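Local coordinates for protein xyloglucan-specific endo-beta-1,4-glucanase (Uncultured bacterium, PDB 4W88) that hydrolyses internal beta-1,4-glucosidic bonds of xyloglucan as a glycoside hydrolase of family GH5, at residues 10-15 and 298-303; 53-58 and 334-339; 63-68 and 106-111; 193-198 and 218-223; 278-283 and 326-331. The protein carries 1 engineered substitution. All blocks are in the same frame, centred on the assembly; numbering follows the deposited sequence.

How the contacts relate
The fold is a (beta/alpha)8 barrel, and contacts 1 and 4 are seams of its parallel sheet: contact 1 closes the first strand, 15-18, against the last, 300-305, while contact 4, about 14 Å away between centres, pairs strands 193-196 and 218-223. Contact 2, about 8 Å from contact 1 between centres, packs the end of helix 329-336 against the turn into strand 57-60. Contact 5, about 15 Å from contact 2 between centres, uses the start of that helix; the Arg53-Asp329 salt bridge joins the two. Contacts 3 and 4 follow in series inside the loop contact 1 closes. Contacts 1 and 2 thus join early and late chain segments on one side of the centre, opposite contact 3.

Contact 1: 10-15 and 298-303; sequences SNINIG and GVKCFI
Backbone hydrogen bonds carry the seam at Gly15. Gly15 N donates to Cys301 O at 2.8 Å, lying in the carbonyl plane, and Gly15 O accepts from Ile303 N at 2.9 Å in a nearly straight bond (170°), though that donor sits well above the Gly15 carbonyl plane. Phe302, between the two, turns its CA-H to the same Gly15 O. This is the parallel bridge that shuts the (beta/alpha)8 barrel, joining strand 15-18 to strand 300-305.

Aromatic and apolar contacts follow. The Phe302 ring points into the barrel, where it also meets Ile99 and Ala57, and Gly15 CA rests over one ring face, 4.1 Å from the centroid. A side chain at Gly15 would run into the ring, so glycine suits the position. Ile12 CD1 approaches Phe302 CZ at 4.2 Å, while Ile14, its CG1 anti to the backbone N (chi1 -172°), lays CD1 against Cys301 SG at 3.8 Å.

The remaining links are polar. Lys300, bent at chi2 and then extended, brings NZ to Ile12 O in a weak hydrogen bond of 2.9 Å; the ammonium also donates to a water that in turn donates to Ser10 O. A second water bridges Cys301 N and Asn13 O, the latter gripped as well by His338 NE2. Asn13 ND2 turns the other way, to Gly54 O and Val336 O.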
# COMPACT_ATOMS: atom_id res chain seq x y z
N SER A 10 16.16 -3.24 0.47
CA SER A 10 16.78 -4.49 0.88
C SER A 10 16.83 -4.69 2.38
O SER A 10 17.04 -5.79 2.85
CB SER A 10 18.20 -4.62 0.32
OG SER A 10 19.13 -3.75 0.97
N ASN A 11 16.66 -3.60 3.14
CA ASN A 11 16.63 -3.66 4.60
C ASN A 11 15.33 -4.23 5.17
O ASN A 11 15.27 -4.52 6.37
CB ASN A 11 16.93 -2.27 5.19
CG ASN A 11 18.31 -1.85 4.93
OD1 ASN A 11 19.25 -2.46 5.46
ND2 ASN A 11 18.50 -0.93 4.00
N ILE A 12 14.31 -4.33 4.34
CA ILE A 12 13.00 -4.80 4.77
C ILE A 12 12.99 -6.33 4.76
O ILE A 12 13.37 -6.95 3.77
CB ILE A 12 11.89 -4.27 3.83
CG1 ILE A 12 11.84 -2.78 3.91
CG2 ILE A 12 10.56 -4.92 4.19
CD1 ILE A 12 10.89 -2.10 2.94
N ASN A 13 12.52 -6.92 5.84
CA ASN A 13 12.19 -8.35 5.88
C ASN A 13 10.89 -8.54 5.11
O ASN A 13 10.87 -9.09 4.01
CB ASN A 13 12.08 -8.88 7.32
CG ASN A 13 11.72 -10.35 7.37
OD1 ASN A 13 12.00 -11.11 6.41
ND2 ASN A 13 11.11 -10.79 8.47
N ILE A 14 9.83 -8.10 5.73
CA ILE A 14 8.48 -8.15 5.18
C ILE A 14 7.69 -7.05 5.91
O ILE A 14 8.02 -6.69 7.05
CB ILE A 14 7.86 -9.56 5.25
CG1 ILE A 14 6.53 -9.67 4.51
CG2 ILE A 14 7.68 -10.07 6.67
CD1 ILE A 14 6.15 -11.08 4.19
N GLY A 15 6.68 -6.51 5.25
CA GLY A 15 5.88 -5.45 5.83
C GLY A 15 4.44 -5.81 6.18
O GLY A 15 3.92 -6.86 5.89
N GLY A 298 14.37 -10.35 -4.79
CA GLY A 298 14.41 -9.49 -3.60
C GLY A 298 13.31 -8.43 -3.55
O GLY A 298 13.50 -7.32 -2.97
N VAL A 299 12.16 -8.76 -4.14
CA VAL A 299 11.01 -7.84 -4.09
C VAL A 299 10.31 -8.01 -2.76
O VAL A 299 10.07 -9.14 -2.31
CB VAL A 299 10.06 -8.11 -5.28
CG1 VAL A 299 8.79 -7.26 -5.20
CG2 VAL A 299 10.79 -7.87 -6.59
N LYS A 300 9.99 -6.89 -2.13
CA LYS A 300 9.36 -6.88 -0.82
C LYS A 300 7.85 -6.70 -0.93
O LYS A 300 7.35 -6.09 -1.92
CB LYS A 300 9.98 -5.77 0.03
CG LYS A 300 11.51 -5.81 0.08
CD LYS A 300 12.01 -7.12 0.73
CE LYS A 300 13.53 -7.16 0.73
NZ LYS A 300 13.88 -8.45 1.32
N CYS A 301 7.14 -7.22 0.07
CA CYS A 301 5.71 -7.06 0.12
C CYS A 301 5.29 -6.62 1.51
O CYS A 301 6.01 -6.82 2.52
CB CYS A 301 4.98 -8.37 -0.27
SG CYS A 301 5.20 -9.78 0.77
N PHE A 302 4.08 -6.05 1.54
CA PHE A 302 3.41 -5.62 2.74
C PHE A 302 2.06 -6.31 2.85
O PHE A 302 1.22 -6.20 1.94
CB PHE A 302 3.19 -4.09 2.72
CG PHE A 302 4.42 -3.25 2.87
CD1 PHE A 302 5.41 -3.23 1.88
CD2 PHE A 302 4.63 -2.48 4.01
CE1 PHE A 302 6.56 -2.46 2.03
CE2 PHE A 302 5.79 -1.73 4.15
CZ PHE A 302 6.76 -1.73 3.19
N ILE A 303 1.81 -6.99 3.96
CA ILE A 303 0.60 -7.81 4.12
C ILE A 303 -0.54 -6.93 4.63
O ILE A 303 -0.36 -6.14 5.56
CB ILE A 303 0.89 -9.00 5.10
CG1 ILE A 303 2.11 -9.78 4.67
CG2 ILE A 303 -0.36 -9.87 5.23
CD1 ILE A 303 2.08 -10.21 3.17
O HOH W 1 16.69 -8.21 1.26
O HOH W 2 8.90 -9.01 1.78

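Contact 2: 53-58 and 334-339; sequences RGFNAI and AYVNHA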
# COMPACT_ATOMS: atom_id res chain seq x y z
N ARG A 53 7.68 -9.06 15.89
CA ARG A 53 7.38 -10.41 15.32
C ARG A 53 8.23 -10.57 14.09
O ARG A 53 8.34 -11.67 13.56
CB ARG A 53 5.88 -10.51 14.95
CG ARG A 53 5.32 -11.90 14.66
CD ARG A 53 5.40 -12.83 15.88
NE ARG A 53 4.52 -13.97 15.75
CZ ARG A 53 4.81 -15.05 15.11
NH1 ARG A 53 5.97 -15.20 14.49
NH2 ARG A 53 3.89 -15.96 14.99
N GLY A 54 8.78 -9.48 13.56
CA GLY A 54 9.55 -9.57 12.34
C GLY A 54 9.12 -8.72 11.15
O GLY A 54 9.78 -8.72 10.10
N PHE A 55 7.99 -8.04 11.30
CA PHE A 55 7.55 -7.10 10.27
C PHE A 55 8.20 -5.78 10.59
O PHE A 55 7.68 -4.98 11.38
CB PHE A 55 6.05 -6.94 10.29
CG PHE A 55 5.25 -8.19 9.98
CD1 PHE A 55 4.94 -8.55 8.66
CD2 PHE A 55 4.65 -8.91 11.00
CE1 PHE A 55 4.10 -9.62 8.42
CE2 PHE A 55 3.81 -9.98 10.75
CZ PHE A 55 3.56 -10.36 9.46
N ASN A 56 9.38 -5.56 9.99
CA ASN A 56 10.13 -4.32 10.32
C ASN A 56 9.78 -3.12 9.42
O ASN A 56 10.46 -2.10 9.42
CB ASN A 56 11.65 -4.54 10.34
CG ASN A 56 12.22 -4.85 8.99
OD1 ASN A 56 11.60 -5.53 8.17
ND2 ASN A 56 13.41 -4.31 8.73
N ALA A 57 8.74 -3.29 8.62
CA ALA A 57 8.24 -2.25 7.75
C ALA A 57 6.74 -2.21 7.94
O ALA A 57 6.07 -3.27 8.05
CB ALA A 57 8.60 -2.57 6.31
N ILE A 58 6.21 -1.01 7.97
CA ILE A 58 4.76 -0.77 8.21
C ILE A 58 4.27 0.21 7.13
O ILE A 58 4.87 1.26 6.90
CB ILE A 58 4.47 -0.23 9.64
CG1 ILE A 58 2.98 -0.09 9.90
CG2 ILE A 58 5.24 1.06 9.96
CD1 ILE A 58 2.65 0.16 11.36
N ALA A 334 5.04 -18.12 8.69
CA ALA A 334 5.40 -18.30 7.27
C ALA A 334 5.79 -16.97 6.59
O ALA A 334 6.69 -16.87 5.75
CB ALA A 334 4.22 -18.93 6.55
N TYR A 335 5.14 -15.90 7.04
CA TYR A 335 5.47 -14.57 6.50
C TYR A 335 6.80 -14.08 7.03
O TYR A 335 7.70 -13.76 6.26
CB TYR A 335 4.40 -13.54 6.91
CG TYR A 335 3.11 -13.55 6.06
CD1 TYR A 335 3.16 -13.51 4.66
CD2 TYR A 335 1.83 -13.52 6.68
CE1 TYR A 335 2.01 -13.52 3.91
CE2 TYR A 335 0.66 -13.51 5.91
CZ TYR A 335 0.75 -13.46 4.53
OH TYR A 335 -0.38 -13.45 3.73
N VAL A 336 6.92 -14.01 8.34
CA VAL A 336 8.12 -13.39 8.87
C VAL A 336 9.42 -14.21 8.62
O VAL A 336 10.54 -13.63 8.65
CB VAL A 336 7.96 -12.97 10.34
CG1 VAL A 336 6.81 -11.98 10.51
CG2 VAL A 336 7.71 -14.13 11.26
N ASN A 337 9.26 -15.52 8.46
CA ASN A 337 10.38 -16.38 8.23
C ASN A 337 10.55 -16.73 6.79
O ASN A 337 11.26 -17.67 6.44
CB ASN A 337 10.29 -17.66 9.08
CG ASN A 337 10.24 -17.38 10.56
OD1 ASN A 337 9.47 -17.93 11.28
ND2 ASN A 337 11.13 -16.62 11.01
N HIS A 338 9.94 -15.96 5.93
CA HIS A 338 9.94 -16.29 4.51
C HIS A 338 11.32 -16.51 3.94
O HIS A 338 11.48 -17.28 3.02
CB HIS A 338 9.17 -15.22 3.72
CG HIS A 338 9.90 -13.93 3.58
ND1 HIS A 338 10.67 -13.64 2.47
CD2 HIS A 338 10.01 -12.86 4.40
CE1 HIS A 338 11.18 -12.43 2.59
NE2 HIS A 338 10.82 -11.95 3.77
N ALA A 339 12.31 -15.79 4.44
CA ALA A 339 13.60 -15.91 3.85
C ALA A 339 14.43 -17.04 4.44
O ALA A 339 15.52 -17.25 3.96
CB ALA A 339 14.35 -14.61 3.90
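Val336, in the last turn of helix 329-336, pushes its two methyls into the bend around Gly54. With CG1 anti to the carbonyl carbon (chi1 -59°), that methyl stands over one face of the Phe55 ring, 3.7 Å from the centroid and only 16° off the normal, a CH-pi contact displaced slightly toward CE2. Both methyls also press on Arg53 O, each at 3.4 Å.

Phe55 swings its ring back toward the helix, CG anti to its own carbonyl carbon, so that CZ also reaches Tyr335 CB at 4.2 Å. Here the end of a barrel helix, 44-53, turns by a Schellman motif at Gly54 into strand 57-60, and the C-terminal helix 329-336 packs on that turn. A CB on Gly54 would collide with Val336 CB. An alanine in place of Phe55 would take away the ring face under Val336 CG1 and would probably loosen the packing of this helix on the turn.

Arg53 leaves its backbone with CG anti to N (chi1 -166°), then bends at chi2. NH1 passes Val336 CG2 at 3.8 Å, but the guanidinium's charge is met beyond, by salt bridges from NH2 to Asp329 and from NH1 to Asp333.

Contact 3: 63-68 and 106-111; sequences TFANHL and TNYWLK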
# COMPACT_ATOMS: atom_id res chain seq x y z
N THR A 63 -6.79 7.95 4.82
CA THR A 63 -7.74 8.61 3.93
C THR A 63 -7.88 10.02 4.45
O THR A 63 -8.30 10.25 5.60
CB THR A 63 -9.15 7.91 3.88
OG1 THR A 63 -8.92 6.52 3.47
CG2 THR A 63 -10.04 8.60 2.88
N PHE A 64 -7.58 10.97 3.58
CA PHE A 64 -7.57 12.38 4.00
C PHE A 64 -8.86 13.11 3.71
O PHE A 64 -9.17 14.07 4.39
CB PHE A 64 -6.42 13.07 3.28
CG PHE A 64 -5.10 12.65 3.83
CD1 PHE A 64 -4.60 13.28 4.99
CD2 PHE A 64 -4.38 11.63 3.25
CE1 PHE A 64 -3.38 12.87 5.52
CE2 PHE A 64 -3.14 11.21 3.84
CZ PHE A 64 -2.67 11.83 5.01
N ALA A 65 -9.59 12.67 2.66
CA ALA A 65 -10.71 13.40 2.13
C ALA A 65 -11.58 14.16 3.18
O ALA A 65 -11.79 15.39 3.06
CB ALA A 65 -11.60 12.51 1.26
N ASN A 66 -12.16 13.42 4.11
CA ASN A 66 -13.06 14.07 5.06
C ASN A 66 -12.38 15.04 6.07
O ASN A 66 -13.08 15.81 6.77
CB ASN A 66 -13.81 13.04 5.84
CG ASN A 66 -14.78 12.29 5.01
OD1 ASN A 66 -15.24 12.75 3.95
ND2 ASN A 66 -15.09 11.10 5.45
N HIS A 67 -11.06 15.05 6.06
CA HIS A 67 -10.26 15.92 6.95
C HIS A 67 -9.74 17.14 6.20
O HIS A 67 -8.96 17.89 6.74
CB HIS A 67 -9.10 15.13 7.57
CG HIS A 67 -9.52 13.84 8.20
ND1 HIS A 67 -10.12 13.74 9.45
CD2 HIS A 67 -9.59 12.61 7.67
CE1 HIS A 67 -10.47 12.48 9.65
NE2 HIS A 67 -10.14 11.77 8.59
N LEU A 68 -10.14 17.30 4.95
CA LEU A 68 -9.69 18.43 4.13
C LEU A 68 -10.64 19.59 4.12
O LEU A 68 -11.84 19.44 4.01
CB LEU A 68 -9.47 18.00 2.66
CG LEU A 68 -8.55 16.83 2.39
CD1 LEU A 68 -8.52 16.44 0.96
CD2 LEU A 68 -7.12 17.07 2.94
N THR A 106 -10.44 7.68 -3.38
CA THR A 106 -11.19 7.10 -4.50
C THR A 106 -12.73 7.03 -4.22
O THR A 106 -13.55 6.85 -5.17
CB THR A 106 -10.64 5.69 -4.79
OG1 THR A 106 -10.35 4.96 -3.56
CG2 THR A 106 -9.37 5.81 -5.65
N ASN A 107 -13.15 7.12 -2.92
CA ASN A 107 -14.59 7.16 -2.60
C ASN A 107 -15.11 8.60 -2.73
O ASN A 107 -16.32 8.79 -2.70
CB ASN A 107 -14.90 6.77 -1.18
CG ASN A 107 -14.57 5.33 -0.85
OD1 ASN A 107 -14.14 4.54 -1.74
ND2 ASN A 107 -14.84 4.95 0.41
N TYR A 108 -14.19 9.57 -2.89
CA TYR A 108 -14.48 11.00 -2.70
C TYR A 108 -14.09 11.70 -4.00
O TYR A 108 -14.88 11.68 -4.97
CB TYR A 108 -13.76 11.53 -1.45
CG TYR A 108 -14.34 10.97 -0.18
CD1 TYR A 108 -15.53 11.43 0.35
CD2 TYR A 108 -13.74 9.85 0.41
CE1 TYR A 108 -16.10 10.83 1.47
CE2 TYR A 108 -14.33 9.23 1.48
CZ TYR A 108 -15.47 9.76 2.06
OH TYR A 108 -16.11 9.15 3.10
N TRP A 109 -12.96 12.38 -4.01
CA TRP A 109 -12.56 13.22 -5.10
C TRP A 109 -11.70 12.53 -6.17
O TRP A 109 -11.63 13.03 -7.32
CB TRP A 109 -11.75 14.39 -4.52
CG TRP A 109 -10.51 13.95 -3.73
CD1 TRP A 109 -10.45 13.61 -2.44
CD2 TRP A 109 -9.18 13.83 -4.27
NE1 TRP A 109 -9.15 13.25 -2.12
CE2 TRP A 109 -8.35 13.40 -3.23
CE3 TRP A 109 -8.62 14.02 -5.54
CZ2 TRP A 109 -7.03 13.14 -3.40
CZ3 TRP A 109 -7.28 13.78 -5.72
CH2 TRP A 109 -6.49 13.33 -4.63
N LEU A 110 -11.04 11.42 -5.80
CA LEU A 110 -10.06 10.79 -6.69
C LEU A 110 -10.76 9.77 -7.60
O LEU A 110 -10.73 8.55 -7.37
CB LEU A 110 -8.89 10.18 -5.94
CG LEU A 110 -7.56 10.15 -6.69
CD1 LEU A 110 -6.44 9.59 -5.81
CD2 LEU A 110 -7.61 9.33 -7.97
N LYS A 111 -11.49 10.30 -8.58
CA LYS A 111 -12.25 9.54 -9.57
C LYS A 111 -11.59 9.86 -10.90
O LYS A 111 -11.54 11.04 -11.29
CB LYS A 111 -13.69 9.95 -9.57
CG LYS A 111 -14.28 9.96 -8.19
CD LYS A 111 -15.19 8.87 -7.96
CE LYS A 111 -15.92 8.90 -6.64
NZ LYS A 111 -16.44 7.53 -6.32
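Tyr108 reaches across to the loop 63-68 along its whole length. It starts at CB, which lies 3.6 Å from Ala65 CB. With CG anti to the carbonyl carbon (chi1 -69°), the near end of the ring lies against that same methyl: CG and CD2 each approach Ala65 CB to 3.5 Å. Further out the partner changes. CE1 comes to 3.3 Å from Asn66 OD1, and CZ sits near both the oxygen and the nitrogen of the carboxamide, whose plane stands almost perpendicular to the ring, at 81°. At the tip, OH accepts a hydrogen bond from Asn66 ND2, 3.2 Å long and somewhat bent (148°), the hydroxyl tilted out of the amide plane. A leucine in place of Tyr108 would lose the acceptor for Asn66 ND2 and would probably let the two loops move more freely against each other.

Ala65 also meets the next residue, its CB lying 4.0 Å from CD1 at the edge of the Trp109 indole. Trp109 NE1 is held by Glu105 OE1, and Glu105 OE2 accepts from Phe64 N, so one carboxylate reaches to both loops.

These loops follow the second and third barrel strands, 57-60 and 97-101, at the C-terminal end of the sheet, where (beta/alpha)8 glycosidases carry their active site; the Tyr108 side chain is still about 13 Å from the bound xylose. Leu68 and Trp109 both touch Glu123 of helix 117-134.

Contact 4: 193-198 and 218-223; sequences LIICTY and IAVALH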
# COMPACT_ATOMS: atom_id res chain seq x y z
N LEU A 193 9.83 7.78 -3.41
CA LEU A 193 8.47 8.05 -3.74
C LEU A 193 7.90 6.91 -4.56
O LEU A 193 8.51 6.52 -5.54
CB LEU A 193 8.31 9.36 -4.49
CG LEU A 193 8.92 10.58 -3.83
CD1 LEU A 193 8.70 11.87 -4.59
CD2 LEU A 193 8.43 10.79 -2.39
N ILE A 194 6.72 6.43 -4.19
CA ILE A 194 6.22 5.17 -4.68
C ILE A 194 4.97 5.49 -5.51
O ILE A 194 3.91 5.86 -4.97
CB ILE A 194 5.89 4.17 -3.54
CG1 ILE A 194 7.10 3.93 -2.63
CG2 ILE A 194 5.40 2.83 -4.13
CD1 ILE A 194 6.82 3.10 -1.36
N ILE A 195 5.14 5.38 -6.81
CA ILE A 195 4.09 5.66 -7.75
C ILE A 195 3.31 4.35 -7.98
O ILE A 195 3.67 3.29 -7.45
CB ILE A 195 4.66 6.24 -9.08
CG1 ILE A 195 5.53 5.24 -9.83
CG2 ILE A 195 5.33 7.59 -8.83
CD1 ILE A 195 5.83 5.62 -11.28
N CYS A 196 2.28 4.39 -8.83
CA CYS A 196 1.48 3.20 -9.05
C CYS A 196 0.89 3.17 -10.44
O CYS A 196 0.83 4.18 -11.15
CB CYS A 196 0.35 3.10 -8.00
SG CYS A 196 -0.87 4.39 -8.06
N THR A 197 0.42 1.97 -10.82
CA THR A 197 -0.43 1.81 -11.96
C THR A 197 -1.90 2.09 -11.63
O THR A 197 -2.30 2.17 -10.47
CB THR A 197 -0.35 0.36 -12.44
OG1 THR A 197 -0.64 -0.45 -11.31
CG2 THR A 197 1.03 -0.01 -13.05
N TYR A 198 -2.72 2.19 -12.68
CA TYR A 198 -4.17 2.32 -12.51
C TYR A 198 -4.62 1.13 -11.65
O TYR A 198 -4.26 -0.03 -11.94
CB TYR A 198 -4.87 2.22 -13.86
CG TYR A 198 -6.36 2.40 -13.76
CD1 TYR A 198 -7.24 1.34 -13.40
CD2 TYR A 198 -6.94 3.64 -14.02
CE1 TYR A 198 -8.61 1.59 -13.30
CE2 TYR A 198 -8.31 3.85 -13.98
CZ TYR A 198 -9.15 2.84 -13.64
OH TYR A 198 -10.50 3.08 -13.59
N ILE A 218 12.53 6.69 -7.10
CA ILE A 218 11.18 6.21 -7.14
C ILE A 218 11.11 4.70 -7.10
O ILE A 218 12.10 3.97 -7.36
CB ILE A 218 10.39 6.78 -8.34
CG1 ILE A 218 10.93 6.26 -9.67
CG2 ILE A 218 10.39 8.27 -8.28
CD1 ILE A 218 10.40 4.88 -10.08
N ALA A 219 9.92 4.21 -6.77
CA ALA A 219 9.59 2.78 -6.92
C ALA A 219 8.15 2.71 -7.44
O ALA A 219 7.40 3.67 -7.32
CB ALA A 219 9.72 2.01 -5.57
N VAL A 220 7.82 1.54 -7.97
CA VAL A 220 6.50 1.24 -8.48
C VAL A 220 5.78 0.21 -7.55
O VAL A 220 6.34 -0.86 -7.27
CB VAL A 220 6.52 0.71 -9.91
CG1 VAL A 220 5.09 0.39 -10.37
CG2 VAL A 220 7.20 1.74 -10.82
N ALA A 221 4.59 0.60 -7.07
CA ALA A 221 3.76 -0.19 -6.21
C ALA A 221 2.68 -0.90 -7.07
O ALA A 221 2.07 -0.31 -8.01
CB ALA A 221 3.09 0.68 -5.16
N LEU A 222 2.51 -2.16 -6.71
CA LEU A 222 1.45 -3.04 -7.21
C LEU A 222 0.75 -3.72 -6.08
O LEU A 222 1.33 -3.92 -5.05
CB LEU A 222 2.05 -4.08 -8.22
CG LEU A 222 2.79 -3.42 -9.36
CD1 LEU A 222 3.57 -4.48 -10.07
CD2 LEU A 222 1.85 -2.67 -10.35
N HIS A 223 -0.49 -4.18 -6.31
CA HIS A 223 -1.18 -5.02 -5.38
C HIS A 223 -1.50 -6.33 -6.08
O HIS A 223 -2.09 -6.33 -7.13
CB HIS A 223 -2.48 -4.41 -4.89
CG HIS A 223 -2.31 -3.18 -4.08
ND1 HIS A 223 -3.37 -2.37 -3.68
CD2 HIS A 223 -1.20 -2.64 -3.53
CE1 HIS A 223 -2.89 -1.38 -2.95
NE2 HIS A 223 -1.59 -1.54 -2.84
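Ile194 turns CG1 anti to its carbonyl carbon (chi1 -56°), which leaves CG2 anti to the backbone N and sets that methyl against Ala221 CB at 3.3 Å, tighter than ordinary carbon contact. Ile195 instead puts CG1 in the crowded position between N and the carbonyl carbon (chi1 65°), so that CG1 lies 4.0 Å from Val220 CG2. The first pair is on the same face as Ala219 and Cys196; the second, with Leu193 and Ile218, is on the other, where Ile195 and Leu193 touch helix 164-182.

Strands 193-196 and 218-223 are the fifth and sixth of the parallel barrel, joined in a beta-alpha-beta unit through helix 204-208. Their hydrogen bonds alternate: Ala219 N to Leu193 O (3.0 Å), Ile195 N to Ala219 O (2.9 Å), Ala221 N to Ile195 O (2.9 Å, 169°).

Beyond these the strands part. Thr197 N and Ala221 O, 4.0 Å apart and both buried, have no partner in the model, so the pairing rests on the three earlier bonds and on aliphatic contacts on both faces.

Contact 5: 278-283 and 326-331; sequences ENTEDI and WYNDDI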
# COMPACT_ATOMS: atom_id res chain seq x y z
N GLU A 278 -10.40 -21.09 7.31
CA GLU A 278 -10.20 -22.30 8.14
C GLU A 278 -9.25 -23.23 7.42
O GLU A 278 -9.47 -24.46 7.35
CB GLU A 278 -11.50 -22.99 8.53
CG GLU A 278 -12.48 -22.01 9.05
CD GLU A 278 -13.01 -22.25 10.34
OE1 GLU A 278 -12.40 -21.64 11.24
OE2 GLU A 278 -14.02 -23.00 10.39
N ASN A 279 -8.18 -22.64 6.91
CA ASN A 279 -7.32 -23.29 5.95
C ASN A 279 -5.86 -22.91 6.19
O ASN A 279 -5.12 -22.58 5.24
CB ASN A 279 -7.72 -22.94 4.52
CG ASN A 279 -7.57 -21.46 4.19
OD1 ASN A 279 -7.66 -20.60 5.06
ND2 ASN A 279 -7.31 -21.18 2.92
N THR A 280 -5.46 -22.96 7.45
CA THR A 280 -4.13 -22.56 7.85
C THR A 280 -3.03 -23.16 7.00
O THR A 280 -2.13 -22.47 6.50
CB THR A 280 -3.86 -22.97 9.28
OG1 THR A 280 -4.73 -22.24 10.13
CG2 THR A 280 -2.41 -22.61 9.66
N GLU A 281 -3.06 -24.49 6.88
CA GLU A 281 -1.98 -25.19 6.12
C GLU A 281 -1.93 -24.76 4.64
O GLU A 281 -0.86 -24.71 4.01
CB GLU A 281 -2.17 -26.71 6.19
CG GLU A 281 -2.04 -27.22 7.61
CD GLU A 281 -3.42 -27.52 8.21
OE1 GLU A 281 -3.64 -28.78 8.55
OE2 GLU A 281 -4.25 -26.50 8.35
N ASP A 282 -3.10 -24.49 4.05
CA ASP A 282 -3.12 -24.01 2.67
C ASP A 282 -2.54 -22.61 2.52
O ASP A 282 -1.79 -22.34 1.58
CB ASP A 282 -4.57 -24.02 2.13
CG ASP A 282 -5.16 -25.39 2.18
OD1 ASP A 282 -4.81 -26.19 1.30
OD2 ASP A 282 -5.94 -25.69 3.10
N ILE A 283 -2.90 -21.74 3.44
CA ILE A 283 -2.31 -20.41 3.40
C ILE A 283 -0.78 -20.46 3.59
O ILE A 283 -0.06 -19.75 2.88
CB ILE A 283 -3.00 -19.43 4.37
CG1 ILE A 283 -4.45 -19.20 3.93
CG2 ILE A 283 -2.20 -18.15 4.50
CD1 ILE A 283 -5.29 -18.39 4.90
N TRP A 326 -1.18 -12.77 18.21
CA TRP A 326 -1.45 -13.04 16.84
C TRP A 326 -2.60 -14.03 16.72
O TRP A 326 -2.66 -15.04 17.46
CB TRP A 326 -0.16 -13.48 16.12
CG TRP A 326 0.87 -12.41 16.17
CD1 TRP A 326 1.79 -12.22 17.15
CD2 TRP A 326 1.07 -11.37 15.21
NE1 TRP A 326 2.58 -11.12 16.86
CE2 TRP A 326 2.11 -10.54 15.70
CE3 TRP A 326 0.45 -11.00 13.99
CZ2 TRP A 326 2.58 -9.40 14.98
CZ3 TRP A 326 0.92 -9.90 13.29
CH2 TRP A 326 1.93 -9.09 13.80
N TYR A 327 -3.52 -13.76 15.79
CA TYR A 327 -4.65 -14.69 15.57
C TYR A 327 -4.25 -16.10 15.12
O TYR A 327 -4.93 -17.09 15.42
CB TYR A 327 -5.58 -14.17 14.51
CG TYR A 327 -6.40 -12.95 14.87
CD1 TYR A 327 -7.41 -13.03 15.83
CD2 TYR A 327 -6.16 -11.69 14.26
CE1 TYR A 327 -8.13 -11.90 16.19
CE2 TYR A 327 -6.93 -10.57 14.59
CZ TYR A 327 -7.88 -10.69 15.55
OH TYR A 327 -8.64 -9.63 15.90
N ASN A 328 -3.17 -16.17 14.34
CA ASN A 328 -2.76 -17.43 13.72
C ASN A 328 -1.25 -17.48 13.60
O ASN A 328 -0.70 -16.90 12.68
CB ASN A 328 -3.48 -17.60 12.37
CG ASN A 328 -3.28 -18.97 11.80
OD1 ASN A 328 -2.18 -19.54 11.83
ND2 ASN A 328 -4.36 -19.55 11.32
N ASP A 329 -0.58 -18.09 14.57
CA ASP A 329 0.88 -17.96 14.60
C ASP A 329 1.54 -18.75 13.47
O ASP A 329 2.64 -18.41 13.04
CB ASP A 329 1.45 -18.45 15.93
CG ASP A 329 1.37 -17.42 17.02
OD1 ASP A 329 1.71 -16.25 16.80
OD2 ASP A 329 0.92 -17.82 18.08
N ASP A 330 0.87 -19.79 12.95
CA ASP A 330 1.46 -20.54 11.81
C ASP A 330 1.52 -19.71 10.51
O ASP A 330 2.51 -19.72 9.77
CB ASP A 330 0.67 -21.81 11.56
CG ASP A 330 0.91 -22.89 12.61
OD1 ASP A 330 1.78 -22.78 13.46
OD2 ASP A 330 0.25 -23.91 12.51
N ILE A 331 0.42 -19.01 10.21
CA ILE A 331 0.42 -18.06 9.09
C ILE A 331 1.47 -16.98 9.24
O ILE A 331 2.28 -16.69 8.32
CB ILE A 331 -0.99 -17.44 8.88
CG1 ILE A 331 -1.97 -18.54 8.42
CG2 ILE A 331 -0.96 -16.30 7.86
CD1 ILE A 331 -3.41 -18.14 8.27
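The carboxamide of Asn328 is the flat group that matters here. Thr280 OG1 lies in its plane, beyond ND2, whereas Ile331 N stands above the carbonyl plane (46° out of it) on the OD1 side. This is an N-cap: Asn328 precedes helix 329-336, and its OD1 accepts from Ile331 N at 3.1 Å in a nearly linear bond (176°). With CG anti to the backbone N, the same amide also faces the first turn of helix 280-295, and the two helix starts of this barrel enzyme are tied together through it.

Asn328 ND2 and Thr280 OG1 meet tip to tip at 3.0 Å, and ND2 has a second acceptor in Tyr309 OH, so both ends of the amide are engaged and its rotation is fixed. Thr280 CG2, anti to the backbone N, leans on Asp330 CB at 3.7 Å.

Deeper between the helices, Ile283 and Ile331 cross obliquely, both resting on aromatic neighbours, Phe230 and Phe276 respectively. Their CD1 methyls meet at 3.9 Å, and Ile283 CG2 comes equally close to Ile331 CG1.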